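Local atomic coordinates of PilX (Neisseria meningitidis, PDB entry 2OPE), a protein that serves as a minor pilin of type IV pili and probably modulates their virulence properties, notably adhesion and bacterial aggregation. Residues G98-D103 / D117-F123; S75-P80 / A104-H110; E15-I19 / Y49-I55; F4-Q9 / G85-V90. All blocks are in the same frame, centred on the assembly; numbering follows the deposited sequence.

Contact 1: residues G98-D103 / D117-F123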
loop_
_atom_site.group_PDB
_atom_site.type_symbol
_atom_site.label_atom_id
_atom_site.label_comp_id
_atom_site.label_asym_id
_atom_site.label_seq_id
_atom_site.Cartn_x
_atom_site.Cartn_y
_atom_site.Cartn_z
ATOM N N GLY A 98 -9.114 0.470 -2.925
ATOM C CA GLY A 98 -8.429 -0.139 -1.799
ATOM C C GLY A 98 -9.109 -1.371 -1.228
ATOM O O GLY A 98 -10.310 -1.585 -1.435
ATOM N N TYR A 99 -8.335 -2.178 -0.502
ATOM C CA TYR A 99 -8.795 -3.512 -0.087
ATOM C C TYR A 99 -8.310 -3.871 1.303
ATOM O O TYR A 99 -7.193 -3.556 1.679
ATOM C CB TYR A 99 -8.342 -4.569 -1.104
ATOM C CG TYR A 99 -8.893 -4.326 -2.486
ATOM C CD1 TYR A 99 -8.285 -3.417 -3.360
ATOM C CD2 TYR A 99 -10.027 -4.994 -2.934
ATOM C CE1 TYR A 99 -8.822 -3.160 -4.615
ATOM C CE2 TYR A 99 -10.556 -4.745 -4.190
ATOM C CZ TYR A 99 -9.946 -3.852 -5.017
ATOM O OH TYR A 99 -10.458 -3.640 -6.263
ATOM N N LYS A 100 -9.169 -4.508 2.080
ATOM C CA LYS A 100 -8.777 -5.081 3.374
ATOM C C LYS A 100 -8.561 -6.577 3.176
ATOM O O LYS A 100 -9.451 -7.278 2.686
ATOM C CB LYS A 100 -9.847 -4.836 4.425
ATOM C CG LYS A 100 -9.938 -3.344 5.029
ATOM C CD LYS A 100 -10.669 -3.429 6.370
ATOM C CE LYS A 100 -11.147 -2.085 6.983
ATOM N NZ LYS A 100 -10.274 -1.054 6.444
ATOM N N CYS A 101 -7.391 -7.073 3.554
ATOM C CA CYS A 101 -7.030 -8.468 3.268
ATOM C C CYS A 101 -6.857 -9.249 4.522
ATOM O O CYS A 101 -6.457 -8.689 5.555
ATOM C CB CYS A 101 -5.744 -8.560 2.472
ATOM S SG CYS A 101 -5.812 -7.603 1.023
ATOM N N ARG A 102 -7.162 -10.548 4.416
ATOM C CA ARG A 102 -7.174 -11.437 5.583
ATOM C C ARG A 102 -5.783 -11.957 5.889
ATOM O O ARG A 102 -5.548 -12.410 6.998
ATOM C CB ARG A 102 -8.185 -12.578 5.439
ATOM C CG ARG A 102 -9.680 -12.133 5.453
ATOM C CD ARG A 102 -10.187 -11.603 6.815
ATOM N NE ARG A 102 -10.116 -12.634 7.860
ATOM C CZ ARG A 102 -10.428 -12.465 9.150
ATOM N NH1 ARG A 102 -10.853 -11.297 9.623
ATOM N NH2 ARG A 102 -10.311 -13.485 9.984
ATOM N N ASP A 103 -4.854 -11.808 4.937
ATOM C CA ASP A 103 -3.450 -12.275 5.090
ATOM C C ASP A 103 -2.548 -11.523 4.136
ATOM O O ASP A 103 -3.006 -11.113 3.063
ATOM C CB ASP A 103 -3.338 -13.743 4.749
ATOM C CG ASP A 103 -4.017 -14.078 3.434
ATOM O OD1 ASP A 103 -5.235 -14.319 3.459
ATOM O OD2 ASP A 103 -3.362 -14.068 2.363
ATOM N N ASP A 117 -11.495 -18.119 4.037
ATOM C CA ASP A 117 -11.016 -16.962 4.799
ATOM C C ASP A 117 -9.675 -16.423 4.292
ATOM O O ASP A 117 -8.865 -15.930 5.055
ATOM C CB ASP A 117 -11.048 -17.255 6.306
ATOM C CG ASP A 117 -12.515 -17.323 6.864
ATOM O OD1 ASP A 117 -13.279 -16.314 6.768
ATOM O OD2 ASP A 117 -12.914 -18.387 7.390
ATOM N N VAL A 118 -9.490 -16.486 2.968
ATOM C CA VAL A 118 -8.280 -16.040 2.282
ATOM C C VAL A 118 -8.733 -14.992 1.289
ATOM O O VAL A 118 -9.827 -15.133 0.701
ATOM C CB VAL A 118 -7.619 -17.232 1.461
ATOM C CG1 VAL A 118 -6.431 -16.748 0.615
ATOM C CG2 VAL A 118 -7.247 -18.410 2.365
ATOM N N GLY A 119 -7.927 -13.943 1.088
ATOM C CA GLY A 119 -8.202 -12.976 0.034
ATOM C C GLY A 119 -8.431 -11.618 0.632
ATOM O O GLY A 119 -8.017 -11.371 1.768
ATOM N N CYS A 120 -9.093 -10.734 -0.128
ATOM C CA CYS A 120 -9.344 -9.335 0.270
ATOM C C CYS A 120 -10.766 -8.925 -0.067
ATOM O O CYS A 120 -11.413 -9.550 -0.940
ATOM C CB CYS A 120 -8.376 -8.374 -0.453
ATOM S SG CYS A 120 -6.620 -8.866 -0.396
ATOM N N GLU A 121 -11.260 -7.877 0.605
ATOM C CA GLU A 121 -12.475 -7.214 0.127
ATOM C C GLU A 121 -12.351 -5.697 -0.085
ATOM O O GLU A 121 -11.679 -5.006 0.702
ATOM C CB GLU A 121 -13.701 -7.554 0.986
ATOM C CG GLU A 121 -13.369 -7.984 2.344
ATOM C CD GLU A 121 -14.580 -8.148 3.234
ATOM O OE1 GLU A 121 -14.358 -8.237 4.459
ATOM O OE2 GLU A 121 -15.738 -8.171 2.734
ATOM N N ALA A 122 -12.995 -5.211 -1.151
ATOM C CA ALA A 122 -13.093 -3.783 -1.475
ATOM C C ALA A 122 -13.479 -2.992 -0.253
ATOM O O ALA A 122 -14.444 -3.343 0.427
ATOM C CB ALA A 122 -14.126 -3.560 -2.566
ATOM N N PHE A 123 -12.722 -1.943 0.056
ATOM C CA PHE A 123 -13.067 -1.089 1.187
ATOM C C PHE A 123 -13.255 0.355 0.760
ATOM O O PHE A 123 -12.467 1.216 1.159
ATOM C CB PHE A 123 -12.020 -1.158 2.281
ATOM C CG PHE A 123 -12.366 -0.354 3.510
ATOM C CD1 PHE A 123 -11.513 0.635 3.971
ATOM C CD2 PHE A 123 -13.556 -0.583 4.212
ATOM C CE1 PHE A 123 -11.836 1.400 5.109
ATOM C CE2 PHE A 123 -13.860 0.151 5.353
ATOM C CZ PHE A 123 -13.009 1.151 5.791
#
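Strands 98-101 and 120-122 run antiparallel, and their main chains satisfy one another in alternation. At the hydrogen-bonded pair Lys100-Glu121, Lys100 N donates to Glu121 O (2.9 Å) and Glu121 N to Lys100 O (2.8 Å). Gly98 O accepts from Phe123 N at 2.9 Å. At the other end Gly119 O, of the residue where the chain turns its corner, accepts from Arg102 N at 2.9 Å; the phi of Gly119, 118°, suits a residue without a CB. The outward groups of Tyr99 and Cys101 are used by Trp91 and Ser89 of strand 89-93. The half-cystines form a non-hydrogen-bonded pair with CA atoms only 3.9 Å apart, close enough for the disulfide (Cys101 SG to Cys120 SG 2.1 Å). Across the sheet from them, the ammonium of Lys100 lies over the ring of Phe123, NZ 3.3 Å from its centroid, a cation-pi contact; the long aliphatic arm adds a CH-pi contact through CE. Asp103, an N-cap residue, has OD2 hydrogen-bonded to Ser106 OG in the helix that follows. The C-terminal disulfide, spanning Cys101 to Cys120, bounds the segment known in type IV pilins as the D-region.

Contact 2: residues S75-P80 / A104-H110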
loop_
_atom_site.group_PDB
_atom_site.type_symbol
_atom_site.label_atom_id
_atom_site.label_comp_id
_atom_site.label_asym_id
_atom_site.label_seq_id
_atom_site.Cartn_x
_atom_site.Cartn_y
_atom_site.Cartn_z
ATOM N N SER A 75 0.605 0.030 -7.150
ATOM C CA SER A 75 -0.198 -0.285 -5.994
ATOM C C SER A 75 0.649 -0.202 -4.718
ATOM O O SER A 75 1.879 -0.315 -4.750
ATOM C CB SER A 75 -0.781 -1.667 -6.153
ATOM O OG SER A 75 0.242 -2.583 -6.291
ATOM N N LEU A 76 -0.023 0.029 -3.604
ATOM C CA LEU A 76 0.613 0.022 -2.323
ATOM C C LEU A 76 0.203 -1.242 -1.606
ATOM O O LEU A 76 -0.962 -1.610 -1.597
ATOM C CB LEU A 76 0.179 1.242 -1.512
ATOM C CG LEU A 76 0.469 2.623 -2.083
ATOM C CD1 LEU A 76 -0.237 3.729 -1.225
ATOM C CD2 LEU A 76 1.964 2.841 -2.136
ATOM N N VAL A 77 1.170 -1.901 -0.986
ATOM C CA VAL A 77 0.913 -3.088 -0.170
ATOM C C VAL A 77 1.237 -2.773 1.316
ATOM O O VAL A 77 2.273 -2.224 1.639
ATOM C CB VAL A 77 1.761 -4.276 -0.726
ATOM C CG1 VAL A 77 1.695 -5.483 0.129
ATOM C CG2 VAL A 77 1.327 -4.612 -2.152
ATOM N N GLY A 78 0.320 -3.062 2.230
ATOM C CA GLY A 78 0.603 -2.796 3.641
ATOM C C GLY A 78 0.544 -4.149 4.330
ATOM O O GLY A 78 -0.485 -4.815 4.290
ATOM N N VAL A 79 1.638 -4.602 4.938
ATOM C CA VAL A 79 1.568 -5.911 5.597
ATOM C C VAL A 79 2.258 -5.874 6.936
ATOM O O VAL A 79 3.121 -5.010 7.192
ATOM C CB VAL A 79 2.148 -7.045 4.705
ATOM C CG1 VAL A 79 1.352 -7.126 3.401
ATOM C CG2 VAL A 79 3.707 -6.882 4.460
ATOM N N PRO A 80 1.862 -6.786 7.825
ATOM C CA PRO A 80 2.421 -6.798 9.161
ATOM C C PRO A 80 3.913 -7.149 9.119
ATOM O O PRO A 80 4.317 -7.929 8.271
ATOM C CB PRO A 80 1.627 -7.918 9.843
ATOM C CG PRO A 80 0.391 -8.079 9.011
ATOM C CD PRO A 80 0.803 -7.798 7.646
ATOM N N ALA A 104 -1.270 -11.388 4.512
ATOM C CA ALA A 104 -0.218 -10.751 3.700
ATOM C C ALA A 104 -0.046 -11.278 2.276
ATOM O O ALA A 104 0.178 -10.494 1.369
ATOM C CB ALA A 104 1.156 -10.796 4.446
ATOM N N ALA A 105 -0.153 -12.594 2.078
ATOM C CA ALA A 105 -0.055 -13.156 0.759
ATOM C C ALA A 105 -1.092 -12.540 -0.164
ATOM O O ALA A 105 -0.743 -12.126 -1.272
ATOM C CB ALA A 105 -0.220 -14.667 0.794
ATOM N N SER A 106 -2.357 -12.495 0.275
ATOM C CA SER A 106 -3.461 -11.918 -0.518
ATOM C C SER A 106 -3.227 -10.428 -0.881
ATOM O O SER A 106 -3.668 -9.957 -1.934
ATOM C CB SER A 106 -4.793 -12.013 0.255
ATOM O OG SER A 106 -5.078 -13.323 0.719
ATOM N N ALA A 107 -2.599 -9.675 0.030
ATOM C CA ALA A 107 -2.200 -8.296 -0.270
ATOM C C ALA A 107 -1.093 -8.267 -1.337
ATOM O O ALA A 107 -1.164 -7.485 -2.288
ATOM C CB ALA A 107 -1.746 -7.583 0.998
ATOM N N ARG A 108 -0.081 -9.125 -1.211
ATOM C CA ARG A 108 0.983 -9.137 -2.213
ATOM C C ARG A 108 0.469 -9.609 -3.555
ATOM O O ARG A 108 1.014 -9.202 -4.600
ATOM C CB ARG A 108 2.178 -9.979 -1.779
ATOM C CG ARG A 108 2.854 -9.451 -0.505
ATOM C CD ARG A 108 4.143 -10.219 -0.181
ATOM N NE ARG A 108 4.831 -9.608 0.964
ATOM C CZ ARG A 108 5.503 -8.451 0.928
ATOM N NH1 ARG A 108 5.602 -7.713 -0.206
ATOM N NH2 ARG A 108 6.086 -8.026 2.045
ATOM N N ALA A 109 -0.572 -10.445 -3.524
ATOM C CA ALA A 109 -1.244 -10.937 -4.755
ATOM C C ALA A 109 -2.350 -9.983 -5.326
ATOM O O ALA A 109 -2.817 -10.157 -6.478
ATOM C CB ALA A 109 -1.762 -12.358 -4.574
ATOM N N HIS A 110 -2.674 -8.930 -4.567
ATOM C CA HIS A 110 -3.649 -7.927 -5.007
ATOM C C HIS A 110 -4.943 -8.584 -5.343
ATOM O O HIS A 110 -5.555 -8.299 -6.368
ATOM C CB HIS A 110 -3.190 -7.089 -6.211
ATOM C CG HIS A 110 -1.836 -6.500 -6.040
ATOM N ND1 HIS A 110 -1.159 -6.552 -4.846
ATOM C CD2 HIS A 110 -1.029 -5.845 -6.897
ATOM C CE1 HIS A 110 0.010 -5.951 -4.969
ATOM N NE2 HIS A 110 0.118 -5.525 -6.208
#
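Ser75 starts the run with its CB toward helix 104-109, and its OG lies 2.9 Å from NE2 of His110. That imidazole is held from its other nitrogen: ND1 donates to Ala107 O at 2.7 Å, beside the Schellman motif that ends the helix, and the ring also stacks on Trp91. Leu76 turns the other way, onto Met16 of helix 5-28. Val77 faces helix 104-109 again, its CG1 4.1 Å from Ala107 CB and its CG2 3.4 Å from His110 CE1. At Gly78 a side chain would point away from helix 104-109, where Met16 instead lies against the bare backbone. Val79 rests CG1 on Ala104 CB (3.8 Å) and Ala107 CB (3.9 Å), while its CG2 meets Arg108 NH2 at 3.6 Å. Branched valines suit a strand and alanines keep the helix slim, so its axis can come within 8.1 Å of the strand's; the contact is thus mainly apolar, with the Ser75 and His110 polar atoms at one end and the Arg108 guanidinium resting beside Val79.

Contact 3: residues E15-I19 / Y49-I55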
loop_
_atom_site.group_PDB
_atom_site.type_symbol
_atom_site.label_atom_id
_atom_site.label_comp_id
_atom_site.label_asym_id
_atom_site.label_seq_id
_atom_site.Cartn_x
_atom_site.Cartn_y
_atom_site.Cartn_z
ATOM N N GLU A 15 -3.728 5.290 6.720
ATOM C CA GLU A 15 -2.384 5.822 6.484
ATOM C C GLU A 15 -2.054 5.654 5.010
ATOM O O GLU A 15 -1.413 6.520 4.397
ATOM C CB GLU A 15 -1.330 5.099 7.336
ATOM C CG GLU A 15 -1.442 5.403 8.813
ATOM C CD GLU A 15 -0.649 6.609 9.249
ATOM O OE1 GLU A 15 -0.025 7.263 8.423
ATOM O OE2 GLU A 15 -0.620 6.900 10.434
ATOM N N MET A 16 -2.476 4.534 4.438
ATOM C CA MET A 16 -2.053 4.209 3.074
ATOM C C MET A 16 -2.763 5.119 2.133
ATOM O O MET A 16 -2.150 5.558 1.188
ATOM C CB MET A 16 -2.244 2.728 2.721
ATOM C CG MET A 16 -1.256 1.878 3.482
ATOM S SD MET A 16 -1.538 0.149 3.259
ATOM C CE MET A 16 -1.329 -0.155 1.451
ATOM N N VAL A 17 -4.036 5.429 2.427
ATOM C CA VAL A 17 -4.764 6.442 1.645
ATOM C C VAL A 17 -4.026 7.774 1.657
ATOM O O VAL A 17 -3.849 8.380 0.633
ATOM C CB VAL A 17 -6.168 6.704 2.152
ATOM C CG1 VAL A 17 -6.768 7.854 1.356
ATOM C CG2 VAL A 17 -7.008 5.488 1.988
ATOM N N GLY A 18 -3.599 8.208 2.838
ATOM C CA GLY A 18 -2.755 9.407 3.006
ATOM C C GLY A 18 -1.489 9.386 2.160
ATOM O O GLY A 18 -1.190 10.339 1.489
ATOM N N ILE A 19 -0.747 8.287 2.222
ATOM C CA ILE A 19 0.429 8.058 1.369
ATOM C C ILE A 19 0.100 8.072 -0.135
ATOM O O ILE A 19 0.792 8.723 -0.920
ATOM C CB ILE A 19 1.144 6.725 1.807
ATOM C CG1 ILE A 19 1.614 6.845 3.271
ATOM C CG2 ILE A 19 2.309 6.356 0.887
ATOM C CD1 ILE A 19 2.012 5.505 3.905
ATOM N N TYR A 49 8.514 6.868 4.406
ATOM C CA TYR A 49 7.446 7.655 5.006
ATOM C C TYR A 49 7.253 7.136 6.424
ATOM O O TYR A 49 7.328 5.930 6.639
ATOM C CB TYR A 49 6.144 7.513 4.200
ATOM C CG TYR A 49 4.936 8.142 4.880
ATOM C CD1 TYR A 49 4.768 9.513 4.897
ATOM C CD2 TYR A 49 3.983 7.355 5.532
ATOM C CE1 TYR A 49 3.698 10.094 5.542
ATOM C CE2 TYR A 49 2.889 7.934 6.186
ATOM C CZ TYR A 49 2.764 9.310 6.168
ATOM O OH TYR A 49 1.700 9.906 6.784
ATOM N N LYS A 50 7.026 8.049 7.372
ATOM C CA LYS A 50 6.870 7.723 8.793
ATOM C C LYS A 50 5.387 7.767 9.237
ATOM O O LYS A 50 4.833 8.853 9.552
ATOM C CB LYS A 50 7.681 8.708 9.642
ATOM C CG LYS A 50 9.177 8.745 9.371
ATOM C CD LYS A 50 9.744 7.336 9.419
ATOM C CE LYS A 50 11.258 7.291 9.121
ATOM N NZ LYS A 50 12.026 7.875 10.294
ATOM N N MET A 51 4.749 6.597 9.296
ATOM C CA MET A 51 3.349 6.536 9.715
ATOM C C MET A 51 3.218 6.829 11.210
ATOM O O MET A 51 4.214 6.849 11.936
ATOM C CB MET A 51 2.700 5.177 9.392
ATOM C CG MET A 51 2.597 4.818 7.916
ATOM S SD MET A 51 1.806 3.165 7.683
ATOM C CE MET A 51 3.100 2.086 8.274
ATOM N N ASN A 52 1.994 7.090 11.657
ATOM C CA ASN A 52 1.720 7.106 13.077
ATOM C C ASN A 52 2.534 5.995 13.733
ATOM O O ASN A 52 2.499 4.850 13.289
ATOM C CB ASN A 52 0.224 6.901 13.321
ATOM C CG ASN A 52 -0.123 6.843 14.798
ATOM O OD1 ASN A 52 0.542 6.162 15.565
ATOM N ND2 ASN A 52 -1.158 7.577 15.205
ATOM N N PRO A 53 3.290 6.326 14.779
ATOM C CA PRO A 53 4.204 5.314 15.359
ATOM C C PRO A 53 3.528 4.029 15.872
ATOM O O PRO A 53 4.098 2.940 15.731
ATOM C CB PRO A 53 4.973 6.070 16.468
ATOM C CG PRO A 53 4.216 7.363 16.686
ATOM C CD PRO A 53 3.354 7.631 15.456
ATOM N N LYS A 54 2.326 4.138 16.435
ATOM C CA LYS A 54 1.501 2.944 16.649
ATOM C C LYS A 54 1.489 2.025 15.408
ATOM O O LYS A 54 1.695 0.829 15.518
ATOM C CB LYS A 54 0.075 3.324 17.095
ATOM C CG LYS A 54 -0.003 3.863 18.564
ATOM C CD LYS A 54 -1.405 4.393 19.001
ATOM C CE LYS A 54 -2.390 3.281 19.524
ATOM N NZ LYS A 54 -2.668 3.194 21.054
ATOM N N ILE A 55 1.303 2.578 14.217
ATOM C CA ILE A 55 1.190 1.755 13.023
ATOM C C ILE A 55 2.555 1.292 12.480
ATOM O O ILE A 55 2.724 0.131 12.080
ATOM C CB ILE A 55 0.330 2.507 11.922
ATOM C CG1 ILE A 55 -0.978 3.005 12.536
ATOM C CG2 ILE A 55 0.046 1.627 10.702
ATOM C CD1 ILE A 55 -1.723 1.917 13.339
#
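Tyr49 leads the way by laying the face of its ring over Ile19: CG1 of Ile19 is 3.7 Å from the ring centroid, a CH-pi contact that a branched aliphatic chain makes readily. Its hydroxyl reaches as far as Glu15, OH lying 3.6 Å from Glu15 OE1. Met51 turns inward, with CG 4.1 Å from Ile19 CD1 and CB 3.6 Å from Glu15 OE1; the rest of its flexible side chain runs on to Leu12 and Val61. At Asn52 comes the one hydrogen bond between the two segments, from Asn52 N to Glu15 OE2 (2.9 Å), so the carboxylate satisfies a backbone NH in a part of the chain that is not yet helical. Asn52 is itself the N-cap of helix 53-56, where its OD1 accepts a weak bond from Lys54 N at 2.8 Å. Pro53 follows aptly, since the first turn of a helix needs no NH there. Ile55 then brings its apolar side chain back toward helix 5-28, against Tyr8, Gln11 and Leu12. The 49-55 segment thus lies along one side of helix 5-28 on the way from helix 35-48 to strand 59-65, while Met16, facing away from it, packs on Val61, Val90 and Met92 of the sheet.

Contact 4: residues F4-Q9 / G85-V90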
loop_
_atom_site.group_PDB
_atom_site.type_symbol
_atom_site.label_atom_id
_atom_site.label_comp_id
_atom_site.label_asym_id
_atom_site.label_seq_id
_atom_site.Cartn_x
_atom_site.Cartn_y
_atom_site.Cartn_z
ATOM N N PHE A 4 -9.098 -5.547 18.090
ATOM C CA PHE A 4 -7.854 -4.700 18.163
ATOM C C PHE A 4 -7.012 -4.737 16.885
ATOM O O PHE A 4 -6.611 -3.706 16.370
ATOM C CB PHE A 4 -6.979 -5.097 19.365
ATOM C CG PHE A 4 -7.272 -4.316 20.647
ATOM C CD1 PHE A 4 -7.392 -4.976 21.874
ATOM C CD2 PHE A 4 -7.427 -2.945 20.626
ATOM C CE1 PHE A 4 -7.652 -4.248 23.045
ATOM C CE2 PHE A 4 -7.693 -2.228 21.777
ATOM C CZ PHE A 4 -7.802 -2.869 22.977
ATOM N N GLU A 5 -6.723 -5.931 16.386
ATOM C CA GLU A 5 -5.917 -6.046 15.200
ATOM C C GLU A 5 -6.693 -5.456 14.039
ATOM O O GLU A 5 -6.082 -4.936 13.101
ATOM C CB GLU A 5 -5.542 -7.494 14.895
ATOM C CG GLU A 5 -4.727 -7.557 13.623
ATOM C CD GLU A 5 -4.331 -8.972 13.125
ATOM O OE1 GLU A 5 -4.580 -10.011 13.799
ATOM O OE2 GLU A 5 -3.736 -9.012 12.039
ATOM N N LYS A 6 -8.029 -5.544 14.107
ATOM C CA LYS A 6 -8.951 -4.945 13.127
ATOM C C LYS A 6 -8.885 -3.445 13.120
ATOM O O LYS A 6 -8.900 -2.852 12.064
ATOM C CB LYS A 6 -10.410 -5.340 13.386
ATOM C CG LYS A 6 -10.776 -6.723 12.938
ATOM C CD LYS A 6 -12.233 -7.050 13.228
ATOM C CE LYS A 6 -12.544 -8.518 12.803
ATOM N NZ LYS A 6 -13.841 -9.070 13.365
ATOM N N GLY A 7 -8.847 -2.838 14.295
ATOM C CA GLY A 7 -8.626 -1.411 14.417
ATOM C C GLY A 7 -7.271 -1.044 13.798
ATOM O O GLY A 7 -7.159 -0.040 13.101
ATOM N N TYR A 8 -6.237 -1.856 14.037
ATOM C CA TYR A 8 -4.912 -1.563 13.472
ATOM C C TYR A 8 -4.902 -1.619 11.927
ATOM O O TYR A 8 -4.265 -0.806 11.267
ATOM C CB TYR A 8 -3.835 -2.469 14.071
ATOM C CG TYR A 8 -3.439 -2.109 15.499
ATOM C CD1 TYR A 8 -2.972 -0.850 15.815
ATOM C CD2 TYR A 8 -3.510 -3.045 16.525
ATOM C CE1 TYR A 8 -2.604 -0.510 17.115
ATOM C CE2 TYR A 8 -3.155 -2.719 17.831
ATOM C CZ TYR A 8 -2.693 -1.444 18.117
ATOM O OH TYR A 8 -2.314 -1.103 19.423
ATOM N N GLN A 9 -5.633 -2.575 11.366
ATOM C CA GLN A 9 -5.783 -2.688 9.937
ATOM C C GLN A 9 -6.552 -1.480 9.343
ATOM O O GLN A 9 -6.311 -1.070 8.173
ATOM C CB GLN A 9 -6.525 -3.977 9.616
ATOM C CG GLN A 9 -6.615 -4.257 8.125
ATOM C CD GLN A 9 -7.772 -5.164 7.762
ATOM O OE1 GLN A 9 -8.874 -5.036 8.301
ATOM N NE2 GLN A 9 -7.530 -6.072 6.817
ATOM N N GLY A 85 2.679 -12.121 14.719
ATOM C CA GLY A 85 1.381 -12.708 14.993
ATOM C C GLY A 85 0.246 -11.978 14.277
ATOM O O GLY A 85 -0.890 -12.442 14.252
ATOM N N TYR A 86 0.531 -10.843 13.666
ATOM C CA TYR A 86 -0.522 -10.138 12.938
ATOM C C TYR A 86 -0.589 -10.678 11.512
ATOM O O TYR A 86 0.439 -11.091 10.928
ATOM C CB TYR A 86 -0.296 -8.613 13.004
ATOM C CG TYR A 86 -0.917 -7.903 14.226
ATOM C CD1 TYR A 86 -1.253 -8.582 15.385
ATOM C CD2 TYR A 86 -1.177 -6.544 14.189
ATOM C CE1 TYR A 86 -1.836 -7.900 16.477
ATOM C CE2 TYR A 86 -1.760 -5.868 15.220
ATOM C CZ TYR A 86 -2.090 -6.521 16.365
ATOM O OH TYR A 86 -2.668 -5.776 17.394
ATOM N N THR A 87 -1.803 -10.692 10.970
ATOM C CA THR A 87 -2.077 -11.194 9.612
ATOM C C THR A 87 -2.800 -10.200 8.656
ATOM O O THR A 87 -2.500 -10.144 7.444
ATOM C CB THR A 87 -2.949 -12.471 9.665
ATOM O OG1 THR A 87 -4.094 -12.203 10.481
ATOM C CG2 THR A 87 -2.170 -13.695 10.246
ATOM N N LEU A 88 -3.756 -9.445 9.203
ATOM C CA LEU A 88 -4.588 -8.575 8.402
ATOM C C LEU A 88 -3.677 -7.634 7.649
ATOM O O LEU A 88 -2.726 -7.096 8.223
ATOM C CB LEU A 88 -5.581 -7.770 9.272
ATOM C CG LEU A 88 -6.642 -8.534 10.086
ATOM C CD1 LEU A 88 -7.594 -7.633 10.841
ATOM C CD2 LEU A 88 -7.400 -9.549 9.223
ATOM N N SER A 89 -4.016 -7.391 6.385
ATOM C CA SER A 89 -3.198 -6.551 5.533
ATOM C C SER A 89 -4.086 -5.628 4.700
ATOM O O SER A 89 -5.309 -5.637 4.850
ATOM C CB SER A 89 -2.297 -7.418 4.661
ATOM O OG SER A 89 -1.566 -8.330 5.484
ATOM N N VAL A 90 -3.462 -4.811 3.845
ATOM C CA VAL A 90 -4.177 -3.893 2.963
ATOM C C VAL A 90 -3.396 -3.816 1.653
ATOM O O VAL A 90 -2.146 -3.938 1.673
ATOM C CB VAL A 90 -4.246 -2.501 3.623
ATOM C CG1 VAL A 90 -4.712 -1.437 2.678
ATOM C CG2 VAL A 90 -5.136 -2.552 4.875
HETATM O O HOH W 1 -2.667 -6.960 11.073
HETATM O O HOH W 2 -3.364 -12.561 13.010
#
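Charge-assisted hydrogen bonding dominates. The extended side chain of Glu5 carries OE2 to two successive backbone donors, Thr87 N at 2.8 Å and Leu88 N at 2.9 Å, a task for which a carboxylate is well suited. One turn on, the amide of Gln9 bonds through NE2 to Ser89 O (3.0 Å). Two waters extend the network: water 1 donates to Glu5 OE2 (2.5 Å) and Leu88 O (2.9 Å), while water 2 donates to Glu5 OE1 (2.9 Å) and Gly85 O (2.8 Å) and accepts from Thr87 OG1 (2.7 Å). The contact thus joins the first turns of helix 5-28 to the chain entering strand 89-93, part of the helix-on-antiparallel-sheet arrangement of type IV pilins. Among ring contacts, Glu5 CG sits over the face of Tyr86, 3.6 Å from its centroid, a CH-pi contact, and the Tyr8 ring lies obliquely beside it, CD2 of Tyr8 3.6 Å from CE2 of Tyr86. Aliphatic contacts complete the set: Leu88 CD1 meets Lys6 CG at 3.9 Å, and Val90 CG2 meets Gln9 CG at 4.0 Å.

Helix 5-28 opens two contacts in turn: contact 4 at its N-terminal end and contact 3 a few turns later. Contact 3 closes first, at 49-55, binding the chain before strand 59-65 to the helix, and is nested within the much longer loop of contact 4. Strand 74-80 then opens contact 2 before contact 4 closes at 85-90, so these two cross. Contact 1 opens at 98-103, contact 2 closes immediately afterwards at helix 104-109, and contact 1, crossing contact 2, closes at 117-123, where the modelled chain ends. Contact 4 ties helix 5-28 to the start of strand 89-93, contact 2 lays helix 104-109 on strand 74-80, and contact 1 pairs the last two strands.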